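Local coordinates for protein trans-isoprenyl diphosphate synthase (Caulobacter crescentus, PDB 3OYR) that probably makes octaprenyl diphosphate, the precursor of quinone side chains, by adding isopentenyl diphosphate units to farnesyl diphosphate with the help of divalent metal ions, at residues 33-36 against 37-41; 165-168 against 169-172. All coordinates share one frame; numbering follows the deposited sequence.

Interaction 1 (33-36 against 37-41); sequences ADMA and GVNRL
Asp-34 meets Val-38 one helical turn on, where Val-38 N donates to Asp-34 O at 3.1 Å, within the carbonyl plane. The CG2 branch of Val-38 lies beside its own backbone N, and this brings CG2 to 3.2 Å from the same Asp-34 O. The carboxylate of Asp-34 takes no part in that bond: its OD1 forms a salt bridge with Arg-78 and accepts a hydrogen bond from Gln-88, two residues on other helices.

Met-35 O receives Asn-39 N at 2.8 Å, the donor tilted 33° from the carbonyl plane, while Met-35 SD lies 4.0 Å from Val-38 CB. Such i/i+3 and i/i+4 pairing is that of an alpha-helix, here helix 25-45 of the mainly helical isoprenoid synthase fold, whose inner side rests on helices 68-79 and 87-109. Bends at chi2 (-55°) and chi3 (-72°) fold the Met-35 chain over, so that CE comes 4.1 Å from Asn-39 OD1; Pro-70, Leu-71 and Val-74 of helix 68-79 pack on the Met-35 side chain. Replacing Met-35 with an alanine would probably leave a gap between Val-38 and helix 68-79, since SD and CE fill that place.

Ala-36 O accepts Arg-40 N at 3.0 Å, and the same oxygen sits above one face of the Arg-40 guanidinium, 4.2 Å from its plane and offset toward the rim.

Interaction 2 (165-168 against 169-172); sequences EGEV and LQLM
Leu-169 N donates to Glu-165 O at 2.8 Å, the first of four successive i to i+4 bonds. With CG anti to the backbone N (chi1 -173°), the Leu-169 side chain leads off toward Glu-186 and Ile-187 of helix 181-206.

Gln-170 N donates a hydrogen bond to Gly-166 O at 2.9 Å. Its side chain is extended and runs beside that of Glu-167, with the amide and carboxylate planes 67° apart. Gln-170 NE2 comes within 3.3 Å of Glu-167 OE1, too poorly angled for a hydrogen bond. Instead NE2 donates to a water at 3.0 Å, which donates in turn to Glu-167 O at 2.8 Å. Gln-170 OE1 is hydrogen-bonded to Lys-191 NZ, so both ends of the amide are held.

Leu-171 N also reaches Glu-167 O, which thus accepts from a backbone N-H and from the water. Met-172 N meets Val-168 O nearly head-on, with a C=O...N angle of 163°, and Met-172 CG lies 4.3 Å from Val-168 CG1; Leu-131 and Ile-52 of the second subunit pack against Val-168 and Met-172 respectively.

One face of this helix adjoins the active site: the Glu-167 side chain lies about 3 Å from that of Asp-105 and about 4 Å from a bound dimethylallyl diphosphate. Glu-167 OE2 and Asp-105 OD1 are close like charges, not a salt bridge; Asp-105 binds calcium within the first aspartate-rich (DDxxD) motif of trans-prenyl diphosphate synthases.

Interaction 1 precedes interaction 2 along the chain, on separate helices, 25-45 and 150-173. Their centres are 33 Å apart and their nearest atoms about 22 Å, on opposite sides of the chain's centre, so neither touches the other. Helix 87-109 relates them: residues 33-41 pack on its early part, at Phe-87 to Ala-92, whereas Glu-167 of interaction 2 approaches Asp-105 near its far end. Interaction 1 lies away from the annotated sites and touches no other protein chain of the assembly. Interaction 2, in contrast, lies between the calcium and dimethylallyl diphosphate site and the second subunit; Glu-167 touches Leu-131 of that subunit and lies near Asp-105, which places the dimer interface close to the active site.

Interaction 1 (33-36 against 37-41)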
loop_
_atom_site.group_PDB
_atom_site.type_symbol
_atom_site.label_atom_id
_atom_site.label_comp_id
_atom_site.label_asym_id
_atom_site.label_seq_id
_atom_site.Cartn_x
_atom_site.Cartn_y
_atom_site.Cartn_z
ATOM N N ALA B 33 -23.275 12.921 12.479
ATOM C CA ALA B 33 -23.876 13.153 11.176
ATOM C C ALA B 33 -22.847 13.067 10.031
ATOM O O ALA B 33 -23.188 12.697 8.909
ATOM C CB ALA B 33 -24.630 14.507 11.147
ATOM N N ASP B 34 -21.598 13.421 10.306
ATOM C CA ASP B 34 -20.558 13.289 9.298
ATOM C C ASP B 34 -20.043 11.864 9.181
ATOM O O ASP B 34 -19.723 11.405 8.088
ATOM C CB ASP B 34 -19.412 14.250 9.597
ATOM C CG ASP B 34 -19.794 15.690 9.314
ATOM O OD1 ASP B 34 -20.294 15.980 8.205
ATOM O OD2 ASP B 34 -19.596 16.535 10.205
ATOM N N MET B 35 -19.957 11.168 10.310
ATOM C CA MET B 35 -19.475 9.796 10.302
ATOM C C MET B 35 -20.411 8.792 9.651
ATOM O O MET B 35 -19.976 7.721 9.218
ATOM C CB MET B 35 -19.121 9.338 11.706
ATOM C CG MET B 35 -17.774 9.920 12.224
ATOM S SD MET B 35 -16.288 9.662 11.223
ATOM C CE MET B 35 -15.995 7.915 11.497
ATOM N N ALA B 36 -21.698 9.101 9.616
ATOM C CA ALA B 36 -22.626 8.259 8.883
ATOM C C ALA B 36 -22.278 8.337 7.400
ATOM O O ALA B 36 -22.267 7.321 6.740
ATOM C CB ALA B 36 -24.100 8.640 9.163
ATOM N N GLY B 37 -21.955 9.530 6.898
ATOM C CA GLY B 37 -21.446 9.670 5.537
ATOM C C GLY B 37 -20.131 8.938 5.270
ATOM O O GLY B 37 -19.950 8.327 4.207
ATOM N N VAL B 38 -19.217 9.007 6.241
ATOM C CA VAL B 38 -17.893 8.384 6.145
ATOM C C VAL B 38 -18.039 6.858 6.116
ATOM O O VAL B 38 -17.436 6.173 5.274
ATOM C CB VAL B 38 -16.985 8.858 7.333
ATOM C CG1 VAL B 38 -15.656 8.174 7.327
ATOM C CG2 VAL B 38 -16.780 10.374 7.260
ATOM N N ASN B 39 -18.879 6.339 7.007
ATOM C CA ASN B 39 -19.159 4.890 7.078
ATOM C C ASN B 39 -19.870 4.356 5.837
ATOM O O ASN B 39 -19.637 3.229 5.420
ATOM C CB ASN B 39 -19.971 4.570 8.345
ATOM C CG ASN B 39 -19.188 4.876 9.633
ATOM O OD1 ASN B 39 -17.955 4.875 9.643
ATOM N ND2 ASN B 39 -19.907 5.165 10.712
ATOM N N ARG B 40 -20.740 5.171 5.242
ATOM C CA ARG B 40 -21.350 4.817 3.973
ATOM C C ARG B 40 -20.284 4.669 2.873
ATOM O O ARG B 40 -20.371 3.768 2.048
ATOM C CB ARG B 40 -22.359 5.887 3.559
ATOM C CG ARG B 40 -23.163 5.495 2.325
ATOM C CD ARG B 40 -24.061 6.639 1.849
ATOM N NE ARG B 40 -25.022 7.029 2.899
ATOM C CZ ARG B 40 -24.994 8.195 3.547
ATOM N NH1 ARG B 40 -25.904 8.461 4.469
ATOM N NH2 ARG B 40 -24.049 9.096 3.279
ATOM N N LEU B 41 -19.303 5.575 2.846
ATOM C CA LEU B 41 -18.212 5.520 1.854
ATOM C C LEU B 41 -17.352 4.281 2.093
ATOM O O LEU B 41 -16.973 3.566 1.153
ATOM C CB LEU B 41 -17.369 6.795 1.925
ATOM C CG LEU B 41 -18.130 7.968 1.288
ATOM C CD1 LEU B 41 -17.561 9.332 1.715
ATOM C CD2 LEU B 41 -18.113 7.782 -0.240
#

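Interaction 2 (165-168 against 169-172)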
loop_
_atom_site.group_PDB
_atom_site.type_symbol
_atom_site.label_atom_id
_atom_site.label_comp_id
_atom_site.label_asym_id
_atom_site.label_seq_id
_atom_site.Cartn_x
_atom_site.Cartn_y
_atom_site.Cartn_z
ATOM N N GLU B 165 8.451 4.210 5.883
ATOM C CA GLU B 165 9.799 4.543 6.341
ATOM C C GLU B 165 9.974 4.249 7.811
ATOM O O GLU B 165 10.976 3.655 8.213
ATOM C CB GLU B 165 10.087 6.035 6.116
ATOM C CG GLU B 165 10.289 6.405 4.668
ATOM C CD GLU B 165 10.668 7.877 4.488
ATOM O OE1 GLU B 165 11.684 8.143 3.831
ATOM O OE2 GLU B 165 9.956 8.760 4.996
ATOM N N GLY B 166 8.991 4.659 8.604
ATOM C CA GLY B 166 8.978 4.396 10.033
ATOM C C GLY B 166 8.939 2.918 10.338
ATOM O O GLY B 166 9.585 2.471 11.258
ATOM N N GLU B 167 8.183 2.161 9.553
ATOM C CA GLU B 167 8.079 0.719 9.767
ATOM C C GLU B 167 9.366 -0.011 9.394
ATOM O O GLU B 167 9.768 -0.972 10.065
ATOM C CB GLU B 167 6.921 0.158 8.951
ATOM C CG GLU B 167 5.511 0.548 9.470
ATOM C CD GLU B 167 4.986 -0.432 10.500
ATOM O OE1 GLU B 167 5.525 -0.469 11.630
ATOM O OE2 GLU B 167 4.028 -1.163 10.172
ATOM N N VAL B 168 10.000 0.429 8.308
ATOM C CA VAL B 168 11.301 -0.090 7.939
ATOM C C VAL B 168 12.343 0.254 9.012
ATOM O O VAL B 168 13.117 -0.617 9.413
ATOM C CB VAL B 168 11.722 0.376 6.521
ATOM C CG1 VAL B 168 13.132 -0.040 6.197
ATOM C CG2 VAL B 168 10.820 -0.221 5.500
ATOM N N LEU B 169 12.322 1.502 9.501
ATOM C CA LEU B 169 13.256 1.968 10.521
ATOM C C LEU B 169 13.118 1.140 11.778
ATOM O O LEU B 169 14.120 0.767 12.381
ATOM C CB LEU B 169 13.044 3.452 10.871
ATOM C CG LEU B 169 14.054 4.135 11.820
ATOM C CD1 LEU B 169 15.533 3.835 11.459
ATOM C CD2 LEU B 169 13.798 5.665 11.854
ATOM N N GLN B 170 11.875 0.858 12.156
ATOM C CA GLN B 170 11.585 -0.033 13.256
ATOM C C GLN B 170 12.094 -1.461 12.994
ATOM O O GLN B 170 12.749 -2.051 13.854
ATOM C CB GLN B 170 10.093 -0.039 13.524
ATOM C CG GLN B 170 9.706 -0.947 14.653
ATOM C CD GLN B 170 8.229 -0.944 14.873
ATOM O OE1 GLN B 170 7.740 -0.279 15.773
ATOM N NE2 GLN B 170 7.499 -1.672 14.033
ATOM N N LEU B 171 11.819 -1.999 11.806
ATOM C CA LEU B 171 12.316 -3.331 11.425
ATOM C C LEU B 171 13.841 -3.441 11.559
ATOM O O LEU B 171 14.348 -4.428 12.092
ATOM C CB LEU B 171 11.871 -3.709 10.002
ATOM C CG LEU B 171 12.168 -5.136 9.509
ATOM C CD1 LEU B 171 11.437 -6.195 10.342
ATOM C CD2 LEU B 171 11.815 -5.290 8.037
ATOM N N MET B 172 14.550 -2.412 11.095
ATOM C CA MET B 172 16.012 -2.369 11.149
ATOM C C MET B 172 16.597 -2.068 12.532
ATOM O O MET B 172 17.647 -2.592 12.886
ATOM C CB MET B 172 16.579 -1.357 10.135
ATOM C CG MET B 172 16.287 -1.649 8.651
ATOM S SD MET B 172 16.453 -3.366 8.081
ATOM C CE MET B 172 18.194 -3.676 8.361
HETATM O O HOH W 1 8.308 -2.906 11.373
#